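Local coordinates for hydrazine synthase subunit alpha (Candidatus Kuenenia stuttgartiensis, PDB 5C2V), which catalyses, within the hydrazine synthase complex, the condensation of hydroxylamine with ammonia to hydrazine, and carries two c-type hemes, at residues L187-T192 with I397-A402; Q414-V419 with R585-S590; S516-Q521 with Y578-D583. All blocks are in the same frame, centred on the assembly; numbering follows the deposited sequence.

Contact 1 of 3, residues L187-T192 with I397-A402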
loop_
_atom_site.group_PDB
_atom_site.type_symbol
_atom_site.label_atom_id
_atom_site.label_comp_id
_atom_site.label_asym_id
_atom_site.label_seq_id
_atom_site.Cartn_x
_atom_site.Cartn_y
_atom_site.Cartn_z
ATOM N N LEU D 187 -26.022 -10.992 -10.776
ATOM C CA LEU D 187 -26.728 -12.178 -10.304
ATOM C C LEU D 187 -28.206 -12.142 -10.674
ATOM O O LEU D 187 -28.862 -11.104 -10.576
ATOM C CB LEU D 187 -26.569 -12.337 -8.791
ATOM C CG LEU D 187 -25.169 -12.692 -8.286
ATOM C CD1 LEU D 187 -25.195 -12.987 -6.793
ATOM C CD2 LEU D 187 -24.596 -13.872 -9.059
ATOM N N TYR D 188 -28.714 -13.291 -11.106
ATOM C CA TYR D 188 -30.115 -13.445 -11.468
ATOM C C TYR D 188 -30.762 -14.569 -10.671
ATOM O O TYR D 188 -30.155 -15.629 -10.464
ATOM C CB TYR D 188 -30.265 -13.741 -12.962
ATOM C CG TYR D 188 -30.023 -12.570 -13.886
ATOM C CD1 TYR D 188 -28.744 -12.261 -14.330
ATOM C CD2 TYR D 188 -31.080 -11.791 -14.339
ATOM C CE1 TYR D 188 -28.522 -11.197 -15.184
ATOM C CE2 TYR D 188 -30.868 -10.726 -15.194
ATOM C CZ TYR D 188 -29.587 -10.434 -15.613
ATOM O OH TYR D 188 -29.372 -9.374 -16.464
ATOM N N ARG D 189 -31.992 -14.336 -10.224
ATOM C CA ARG D 189 -32.814 -15.401 -9.666
ATOM C C ARG D 189 -33.781 -15.885 -10.742
ATOM O O ARG D 189 -34.296 -15.093 -11.536
ATOM C CB ARG D 189 -33.566 -14.936 -8.416
ATOM C CG ARG D 189 -34.618 -13.864 -8.645
ATOM C CD ARG D 189 -35.410 -13.613 -7.370
ATOM N NE ARG D 189 -36.346 -12.501 -7.504
ATOM C CZ ARG D 189 -37.169 -12.100 -6.540
ATOM N NH1 ARG D 189 -37.175 -12.723 -5.370
ATOM N NH2 ARG D 189 -37.989 -11.078 -6.747
ATOM N N LEU D 190 -34.014 -17.193 -10.769
ATOM C CA LEU D 190 -34.779 -17.807 -11.846
ATOM C C LEU D 190 -35.871 -18.730 -11.320
ATOM O O LEU D 190 -35.593 -19.706 -10.620
ATOM C CB LEU D 190 -33.837 -18.577 -12.781
ATOM C CG LEU D 190 -34.400 -19.352 -13.976
ATOM C CD1 LEU D 190 -33.416 -19.307 -15.127
ATOM C CD2 LEU D 190 -34.691 -20.798 -13.611
ATOM N N ASP D 191 -37.115 -18.409 -11.662
ATOM C CA ASP D 191 -38.240 -19.285 -11.374
ATOM C C ASP D 191 -38.328 -20.351 -12.457
ATOM O O ASP D 191 -38.463 -20.041 -13.651
ATOM C CB ASP D 191 -39.546 -18.492 -11.282
ATOM C CG ASP D 191 -40.649 -19.261 -10.574
ATOM O OD1 ASP D 191 -40.755 -20.489 -10.777
ATOM O OD2 ASP D 191 -41.411 -18.636 -9.808
ATOM N N THR D 192 -38.245 -21.606 -12.020
ATOM C CA THR D 192 -38.215 -22.757 -12.913
ATOM C C THR D 192 -39.605 -23.190 -13.366
ATOM O O THR D 192 -39.741 -23.920 -14.347
ATOM C CB THR D 192 -37.529 -23.963 -12.237
ATOM O OG1 THR D 192 -38.314 -24.399 -11.120
ATOM C CG2 THR D 192 -36.136 -23.589 -11.754
ATOM N N ILE D 397 -35.481 -17.265 2.779
ATOM C CA ILE D 397 -35.866 -15.999 3.388
ATOM C C ILE D 397 -37.024 -15.351 2.634
ATOM O O ILE D 397 -37.097 -15.428 1.408
ATOM C CB ILE D 397 -34.669 -15.024 3.437
ATOM C CG1 ILE D 397 -33.423 -15.736 3.970
ATOM C CG2 ILE D 397 -34.993 -13.804 4.288
ATOM C CD1 ILE D 397 -33.590 -16.304 5.364
ATOM N N ASN D 398 -37.930 -14.722 3.376
ATOM C CA ASN D 398 -39.084 -14.051 2.789
ATOM C C ASN D 398 -38.694 -12.869 1.907
ATOM O O ASN D 398 -37.934 -11.995 2.325
ATOM C CB ASN D 398 -40.035 -13.578 3.890
ATOM C CG ASN D 398 -40.650 -14.728 4.663
ATOM O OD1 ASN D 398 -41.690 -15.262 4.279
ATOM N ND2 ASN D 398 -40.011 -15.113 5.762
ATOM N N THR D 399 -39.222 -12.846 0.687
ATOM C CA THR D 399 -38.955 -11.755 -0.243
ATOM C C THR D 399 -40.125 -10.779 -0.319
ATOM O O THR D 399 -41.282 -11.177 -0.441
ATOM C CB THR D 399 -38.649 -12.278 -1.659
ATOM O OG1 THR D 399 -38.689 -11.188 -2.588
ATOM C CG2 THR D 399 -39.667 -13.329 -2.077
ATOM N N PHE D 400 -39.811 -9.492 -0.219
ATOM C CA PHE D 400 -40.820 -8.446 -0.313
ATOM C C PHE D 400 -40.911 -7.834 -1.711
ATOM O O PHE D 400 -41.600 -6.836 -1.914
ATOM C CB PHE D 400 -40.560 -7.375 0.746
ATOM C CG PHE D 400 -40.955 -7.804 2.130
ATOM C CD1 PHE D 400 -40.095 -8.558 2.913
ATOM C CD2 PHE D 400 -42.205 -7.485 2.633
ATOM C CE1 PHE D 400 -40.468 -8.966 4.181
ATOM C CE2 PHE D 400 -42.583 -7.889 3.899
ATOM C CZ PHE D 400 -41.715 -8.630 4.675
ATOM N N THR D 401 -40.187 -8.411 -2.666
ATOM C CA THR D 401 -40.310 -7.984 -4.057
ATOM C C THR D 401 -40.671 -9.140 -4.992
ATOM O O THR D 401 -40.164 -10.255 -4.859
ATOM C CB THR D 401 -39.015 -7.315 -4.569
ATOM O OG1 THR D 401 -39.144 -7.033 -5.969
ATOM C CG2 THR D 401 -37.809 -8.218 -4.348
ATOM N N ALA D 402 -41.563 -8.852 -5.934
ATOM C CA ALA D 402 -41.984 -9.803 -6.957
ATOM C C ALA D 402 -41.101 -9.676 -8.198
ATOM O O ALA D 402 -41.411 -10.232 -9.252
ATOM C CB ALA D 402 -43.449 -9.609 -7.308
#

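Contact 2 of 3, residues Q414-V419 with R585-S590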
loop_
_atom_site.group_PDB
_atom_site.type_symbol
_atom_site.label_atom_id
_atom_site.label_comp_id
_atom_site.label_asym_id
_atom_site.label_seq_id
_atom_site.Cartn_x
_atom_site.Cartn_y
_atom_site.Cartn_z
ATOM N N GLN D 414 -49.501 -7.756 -0.226
ATOM C CA GLN D 414 -50.064 -7.855 -1.570
ATOM C C GLN D 414 -49.132 -7.262 -2.626
ATOM O O GLN D 414 -48.814 -6.073 -2.573
ATOM C CB GLN D 414 -51.431 -7.172 -1.626
ATOM C CG GLN D 414 -52.494 -7.870 -0.793
ATOM C CD GLN D 414 -53.828 -7.156 -0.828
ATOM O OE1 GLN D 414 -54.090 -6.265 -0.022
ATOM N NE2 GLN D 414 -54.683 -7.548 -1.766
ATOM N N PRO D 415 -48.679 -8.093 -3.579
ATOM C CA PRO D 415 -47.833 -7.631 -4.686
ATOM C C PRO D 415 -48.451 -6.461 -5.452
ATOM O O PRO D 415 -49.667 -6.421 -5.635
ATOM C CB PRO D 415 -47.726 -8.865 -5.585
ATOM C CG PRO D 415 -47.947 -10.016 -4.670
ATOM C CD PRO D 415 -48.945 -9.540 -3.655
ATOM N N PHE D 416 -47.616 -5.521 -5.884
ATOM C CA PHE D 416 -48.087 -4.368 -6.642
ATOM C C PHE D 416 -47.040 -3.878 -7.639
ATOM O O PHE D 416 -45.840 -3.891 -7.357
ATOM C CB PHE D 416 -48.489 -3.229 -5.696
ATOM C CG PHE D 416 -47.378 -2.760 -4.795
ATOM C CD1 PHE D 416 -47.154 -3.373 -3.573
ATOM C CD2 PHE D 416 -46.568 -1.698 -5.162
ATOM C CE1 PHE D 416 -46.138 -2.941 -2.739
ATOM C CE2 PHE D 416 -45.551 -1.261 -4.333
ATOM C CZ PHE D 416 -45.336 -1.884 -3.120
ATOM N N ASP D 417 -47.513 -3.446 -8.805
ATOM C CA ASP D 417 -46.651 -2.889 -9.840
ATOM C C ASP D 417 -46.637 -1.369 -9.733
ATOM O O ASP D 417 -47.665 -0.717 -9.912
ATOM C CB ASP D 417 -47.127 -3.326 -11.228
ATOM C CG ASP D 417 -46.166 -2.920 -12.330
ATOM O OD1 ASP D 417 -46.144 -1.726 -12.696
ATOM O OD2 ASP D 417 -45.438 -3.797 -12.838
ATOM N N GLN D 418 -45.468 -0.808 -9.444
ATOM C CA GLN D 418 -45.348 0.625 -9.208
ATOM C C GLN D 418 -45.494 1.442 -10.488
ATOM O O GLN D 418 -45.914 2.598 -10.449
ATOM C CB GLN D 418 -44.006 0.941 -8.542
ATOM C CG GLN D 418 -43.766 0.190 -7.244
ATOM C CD GLN D 418 -42.465 0.585 -6.573
ATOM O OE1 GLN D 418 -41.452 -0.101 -6.707
ATOM N NE2 GLN D 418 -42.489 1.693 -5.842
ATOM N N VAL D 419 -45.154 0.838 -11.622
ATOM C CA VAL D 419 -45.129 1.560 -12.889
ATOM C C VAL D 419 -46.422 1.414 -13.689
ATOM O O VAL D 419 -47.143 2.389 -13.898
ATOM C CB VAL D 419 -43.953 1.096 -13.769
ATOM C CG1 VAL D 419 -43.930 1.871 -15.078
ATOM C CG2 VAL D 419 -42.642 1.268 -13.024
ATOM N N ARG D 585 -51.867 5.454 4.563
ATOM C CA ARG D 585 -52.304 5.393 3.173
ATOM C C ARG D 585 -51.124 5.482 2.206
ATOM O O ARG D 585 -51.312 5.559 0.993
ATOM C CB ARG D 585 -53.326 6.499 2.879
ATOM C CG ARG D 585 -52.940 7.883 3.375
ATOM C CD ARG D 585 -54.065 8.881 3.132
ATOM N NE ARG D 585 -53.807 10.175 3.758
ATOM C CZ ARG D 585 -54.572 11.250 3.593
ATOM N NH1 ARG D 585 -55.647 11.189 2.820
ATOM N NH2 ARG D 585 -54.262 12.387 4.201
ATOM N N SER D 586 -49.909 5.476 2.750
ATOM C CA SER D 586 -48.707 5.583 1.927
ATOM C C SER D 586 -47.754 4.398 2.082
ATOM O O SER D 586 -47.735 3.732 3.118
ATOM C CB SER D 586 -47.958 6.877 2.255
ATOM O OG SER D 586 -48.765 8.014 2.002
ATOM N N HIS D 587 -46.973 4.134 1.036
ATOM C CA HIS D 587 -45.874 3.177 1.114
ATOM C C HIS D 587 -44.705 3.789 1.879
ATOM O O HIS D 587 -44.168 3.186 2.807
ATOM C CB HIS D 587 -45.417 2.749 -0.283
ATOM C CG HIS D 587 -46.387 1.859 -0.998
ATOM N ND1 HIS D 587 -46.709 2.026 -2.327
ATOM C CD2 HIS D 587 -47.091 0.784 -0.572
ATOM C CE1 HIS D 587 -47.577 1.098 -2.689
ATOM N NE2 HIS D 587 -47.825 0.332 -1.641
ATOM N N TYR D 588 -44.318 4.994 1.468
ATOM C CA TYR D 588 -43.270 5.756 2.141
ATOM C C TYR D 588 -43.587 7.245 2.132
ATOM O O TYR D 588 -44.005 7.793 1.111
ATOM C CB TYR D 588 -41.909 5.521 1.485
ATOM C CG TYR D 588 -41.307 4.163 1.752
ATOM C CD1 TYR D 588 -40.890 3.806 3.029
ATOM C CD2 TYR D 588 -41.137 3.247 0.726
ATOM C CE1 TYR D 588 -40.332 2.566 3.276
ATOM C CE2 TYR D 588 -40.580 2.008 0.963
ATOM C CZ TYR D 588 -40.180 1.671 2.238
ATOM O OH TYR D 588 -39.624 0.434 2.475
ATOM N N ASP D 589 -43.397 7.892 3.275
ATOM C CA ASP D 589 -43.596 9.333 3.382
ATOM C C ASP D 589 -42.293 10.128 3.287
ATOM O O ASP D 589 -42.295 11.346 3.456
ATOM C CB ASP D 589 -44.317 9.667 4.686
ATOM C CG ASP D 589 -45.695 9.048 4.758
ATOM O OD1 ASP D 589 -46.595 9.521 4.033
ATOM O OD2 ASP D 589 -45.877 8.092 5.539
ATOM N N SER D 590 -41.181 9.441 3.046
ATOM C CA SER D 590 -39.887 10.111 2.928
ATOM C C SER D 590 -39.776 10.886 1.616
ATOM O O SER D 590 -40.272 10.437 0.583
ATOM C CB SER D 590 -38.745 9.098 3.038
ATOM O OG SER D 590 -38.864 8.084 2.056
#

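Contact 3 of 3, residues S516-Q521 with Y578-D583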
loop_
_atom_site.group_PDB
_atom_site.type_symbol
_atom_site.label_atom_id
_atom_site.label_comp_id
_atom_site.label_asym_id
_atom_site.label_seq_id
_atom_site.Cartn_x
_atom_site.Cartn_y
_atom_site.Cartn_z
ATOM N N SER D 516 -28.636 12.508 10.890
ATOM C CA SER D 516 -29.491 11.482 10.304
ATOM C C SER D 516 -30.119 11.958 9.001
ATOM O O SER D 516 -30.508 13.120 8.878
ATOM C CB SER D 516 -30.585 11.067 11.290
ATOM O OG SER D 516 -31.419 12.163 11.621
ATOM N N THR D 517 -30.211 11.062 8.025
ATOM C CA THR D 517 -30.844 11.396 6.755
ATOM C C THR D 517 -31.604 10.200 6.190
ATOM O O THR D 517 -31.243 9.051 6.435
ATOM C CB THR D 517 -29.814 11.888 5.715
ATOM O OG1 THR D 517 -30.495 12.356 4.545
ATOM C CG2 THR D 517 -28.854 10.773 5.331
ATOM N N VAL D 518 -32.668 10.480 5.447
ATOM C CA VAL D 518 -33.471 9.436 4.823
ATOM C C VAL D 518 -34.058 9.962 3.518
ATOM O O VAL D 518 -34.410 11.139 3.422
ATOM C CB VAL D 518 -34.603 8.950 5.765
ATOM C CG1 VAL D 518 -35.501 10.110 6.173
ATOM C CG2 VAL D 518 -35.414 7.836 5.116
ATOM N N THR D 519 -34.148 9.105 2.506
ATOM C CA THR D 519 -34.700 9.545 1.231
ATOM C C THR D 519 -35.335 8.428 0.412
ATOM O O THR D 519 -35.063 7.240 0.620
ATOM C CB THR D 519 -33.622 10.219 0.358
ATOM O OG1 THR D 519 -34.252 10.990 -0.672
ATOM C CG2 THR D 519 -32.717 9.178 -0.276
ATOM N N SER D 520 -36.195 8.841 -0.514
ATOM C CA SER D 520 -36.761 7.960 -1.524
ATOM C C SER D 520 -36.087 8.250 -2.861
ATOM O O SER D 520 -35.803 9.405 -3.180
ATOM C CB SER D 520 -38.275 8.152 -1.634
ATOM O OG SER D 520 -38.906 8.007 -0.374
ATOM N N GLN D 521 -35.832 7.206 -3.640
ATOM C CA GLN D 521 -35.091 7.351 -4.885
ATOM C C GLN D 521 -35.324 6.177 -5.826
ATOM O O GLN D 521 -36.088 5.265 -5.519
ATOM C CB GLN D 521 -33.599 7.481 -4.595
ATOM C CG GLN D 521 -33.007 6.234 -3.969
ATOM C CD GLN D 521 -31.498 6.261 -3.937
ATOM O OE1 GLN D 521 -30.892 7.208 -3.438
ATOM N NE2 GLN D 521 -30.880 5.223 -4.482
ATOM N N TYR D 578 -38.513 9.506 11.892
ATOM C CA TYR D 578 -39.870 10.039 11.923
ATOM C C TYR D 578 -40.244 10.731 10.616
ATOM O O TYR D 578 -41.387 11.145 10.431
ATOM C CB TYR D 578 -40.026 11.001 13.102
ATOM C CG TYR D 578 -39.821 10.334 14.443
ATOM C CD1 TYR D 578 -38.550 10.199 14.989
ATOM C CD2 TYR D 578 -40.896 9.826 15.159
ATOM C CE1 TYR D 578 -38.359 9.581 16.211
ATOM C CE2 TYR D 578 -40.716 9.208 16.381
ATOM C CZ TYR D 578 -39.445 9.089 16.903
ATOM O OH TYR D 578 -39.262 8.474 18.121
ATOM N N ASN D 579 -39.280 10.859 9.712
ATOM C CA ASN D 579 -39.550 11.411 8.388
ATOM C C ASN D 579 -39.752 10.314 7.345
ATOM O O ASN D 579 -39.937 10.604 6.162
ATOM C CB ASN D 579 -38.417 12.344 7.954
ATOM C CG ASN D 579 -38.850 13.335 6.885
ATOM O OD1 ASN D 579 -40.042 13.552 6.672
ATOM N ND2 ASN D 579 -37.880 13.945 6.212
ATOM N N TRP D 580 -39.725 9.058 7.780
ATOM C CA TRP D 580 -39.688 7.934 6.846
ATOM C C TRP D 580 -41.078 7.485 6.377
ATOM O O TRP D 580 -41.469 7.768 5.245
ATOM C CB TRP D 580 -38.957 6.759 7.498
ATOM C CG TRP D 580 -38.423 5.743 6.539
ATOM C CD1 TRP D 580 -38.507 5.767 5.176
ATOM C CD2 TRP D 580 -37.699 4.554 6.875
ATOM N NE1 TRP D 580 -37.889 4.660 4.644
ATOM C CE2 TRP D 580 -37.384 3.899 5.667
ATOM C CE3 TRP D 580 -37.292 3.977 8.081
ATOM C CZ2 TRP D 580 -36.682 2.697 5.632
ATOM C CZ3 TRP D 580 -36.595 2.784 8.044
ATOM C CH2 TRP D 580 -36.297 2.157 6.828
ATOM N N TRP D 581 -41.818 6.776 7.230
ATOM C CA TRP D 581 -43.211 6.462 6.928
ATOM C C TRP D 581 -44.106 6.779 8.127
ATOM O O TRP D 581 -44.148 6.012 9.091
ATOM C CB TRP D 581 -43.314 4.979 6.537
ATOM C CG TRP D 581 -44.697 4.443 6.311
ATOM C CD1 TRP D 581 -45.792 5.139 5.901
ATOM C CD2 TRP D 581 -45.127 3.083 6.480
ATOM N NE1 TRP D 581 -46.879 4.301 5.805
ATOM C CE2 TRP D 581 -46.496 3.035 6.156
ATOM C CE3 TRP D 581 -44.484 1.904 6.871
ATOM C CZ2 TRP D 581 -47.237 1.854 6.214
ATOM C CZ3 TRP D 581 -45.223 0.734 6.932
ATOM C CH2 TRP D 581 -46.583 0.719 6.604
ATOM N N TYR D 582 -44.827 7.897 8.067
ATOM C CA TYR D 582 -45.813 8.230 9.098
ATOM C C TYR D 582 -47.289 8.088 8.689
ATOM O O TYR D 582 -48.176 8.363 9.497
ATOM C CB TYR D 582 -45.562 9.645 9.647
ATOM C CG TYR D 582 -45.250 10.726 8.631
ATOM C CD1 TYR D 582 -43.959 10.899 8.146
ATOM C CD2 TYR D 582 -46.235 11.602 8.197
ATOM C CE1 TYR D 582 -43.665 11.896 7.235
ATOM C CE2 TYR D 582 -45.950 12.603 7.285
ATOM C CZ TYR D 582 -44.665 12.743 6.807
ATOM O OH TYR D 582 -44.376 13.737 5.899
ATOM N N ASP D 583 -47.562 7.676 7.454
ATOM C CA ASP D 583 -48.942 7.669 6.955
ATOM C C ASP D 583 -49.410 6.277 6.519
ATOM O O ASP D 583 -48.712 5.584 5.784
ATOM C CB ASP D 583 -49.083 8.649 5.788
ATOM C CG ASP D 583 -50.506 9.136 5.599
ATOM O OD1 ASP D 583 -51.438 8.479 6.108
ATOM O OD2 ASP D 583 -50.693 10.179 4.936
#

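Contact 1 of 3, residues L187-T192 with I397-A402
R189 meets T401 and T399 through its guanidinium group, and one hydrogen bond joins the two segments. R189 NH2 donates to T401 O over 3.0 Å, and the N-H points almost straight at the oxygen, at 167°. The acceptor lies nearly in the guanidinium plane, whereas the donor stands well above the plane of the carbonyl it addresses, so the bond makes no use of a lone pair. One lone pair is taken instead from within the loop: T399 OG1 donates to T401 O over 2.9 Å, in the carbonyl plane. Two donors therefore share this oxygen. The T399 hydroxyl swings there because OG1 is anti to its own backbone N (chi1 167°), and the same placement leaves OG1 3.5 Å from R189 NH1, at the guanidinium edge.

Apart from the polar bonds, the methyl T401 CG2 touches R189 NH2 at 3.7 Å, a van der Waals contact, while the hydroxyl of T401 is engaged by F406 O. R189 CG sits between the backbone N and the carbonyl carbon (chi1 66°), and from there the chain runs extended to NE, which carries the charge across to a backbone 11.1 Å away at the closest CA pair, R189 and A402.

Charge and ring contacts complete the setting: R189 NE forms a salt bridge with D219, and W264 adds a cation-pi contact. Strand 186-191 lies between strands 154-171 and 216-220, in a sheet consistent with a propeller blade, while 397-402 leads into strand 401-403 and meets the gamma subunit through N398 and F400.

Contact 2 of 3, residues Q414-V419 with R585-S590
Beside F416, whose ring lies on H587, D417 OD1 takes two backbone amides: a weak bond from V419 N at 3.0 Å, bent to 122°, and another from K420 N. They accompany the turn of the chain after strand 415-417, in the manner of an Asx turn, close to the residue that makes the contact itself. In the other segment D589 OD1 is met by two serine hydroxyls: S586 OG, in a weak bond at 3.3 Å, and S630 OG. S586 and D589 thus bracket H587 within its loop.

Between the segments everything depends on two rings. F416 and H587 approach from opposite directions and form an offset stack, with centroids 4.3 Å apart and planes inclined by 13°. The overlap falls on the outer parts of both rings: F416 CE2 lies 3.5 Å from H587 CE1, and F416 CZ 3.6 Å from H587 NE2. The CE1-NE2 end of the imidazole is the part that overlaps the phenyl ring, face over face. A chi1 of 59° in F416, placing CG between the backbone N and the carbonyl carbon, sends the ring across to the histidine. Both residues are partly exposed, so this stack belongs to the surface of the protein, where E422 touches both partners.

Y551 meets the phenyl ring of F416 edge-to-face. Strand 415-417 is an outer strand of a small antiparallel sheet, F416 pairing with G407 of strand 406-408, whereas H587 belongs to the long irregular link between strands 553-556 and 596-599.

Contact 3 of 3, residues S516-Q521 with Y578-D583
Two torsions set V518 against W580: in V518, CG1 lies between the backbone N and the carbonyl carbon (chi1 58°) while CG2 is anti to N, and in W580 the indole is likewise anti to N (chi1 -159°). The valine methyl CG2 consequently comes down over one face of the indole. It sits 3.9 Å from the centroid of the five-membered ring, only 19° off the ring normal, which makes this a CH-pi contact. The methyl is displaced toward the rim, with V518 CG2 closest to W580 CD1, at 3.7 Å. The other branch, V518 CG1, reaches N579 CB at 4.1 Å. One valine thus fills the corner between two consecutive residues of the loop, and the contact is buried.

The indole is held on its other parts too. W580 NE1 is hydrogen-bonded to T430 OG1, which ties the indole to strand 428-433, while W85 of the gamma subunit stacks on it and Y588 lies nearly parallel to it.

V518 stands on strand 517-522, the outer partner of the antiparallel strand 428-433; both V518 and W580 rest on I432 of that strand. The same sheet includes strand 553-556, whose C556 is covalently attached to heme c, and the V518 side chain is about 9 Å from that heme, so the valine side of this core belongs to the heme-bearing middle domain, with the gamma subunit against the tryptophan.

Overall arrangement
Contact 1 closes before the other two open, and contact 3 falls in sequence between the two segments of contact 2. Contacts 1 and 2 share the antiparallel sheet of strands 401-403, 406-408 and 415-417, reaching its two outermost strands; their centres are 19 Å apart and they do not touch. Contacts 2 and 3, with centres 14 Å apart, do touch, since both use the loop after strand 553-556: S590 OG and S520 OG are probably hydrogen-bonded, as are D589 OD2 and D583 N. Contacts 1 and 3 are 26 Å apart between centres. Together they are consistent with a continuous path from the propeller, through the three-stranded sheet, to the heme-bearing middle domain, and all three have gamma-subunit neighbours.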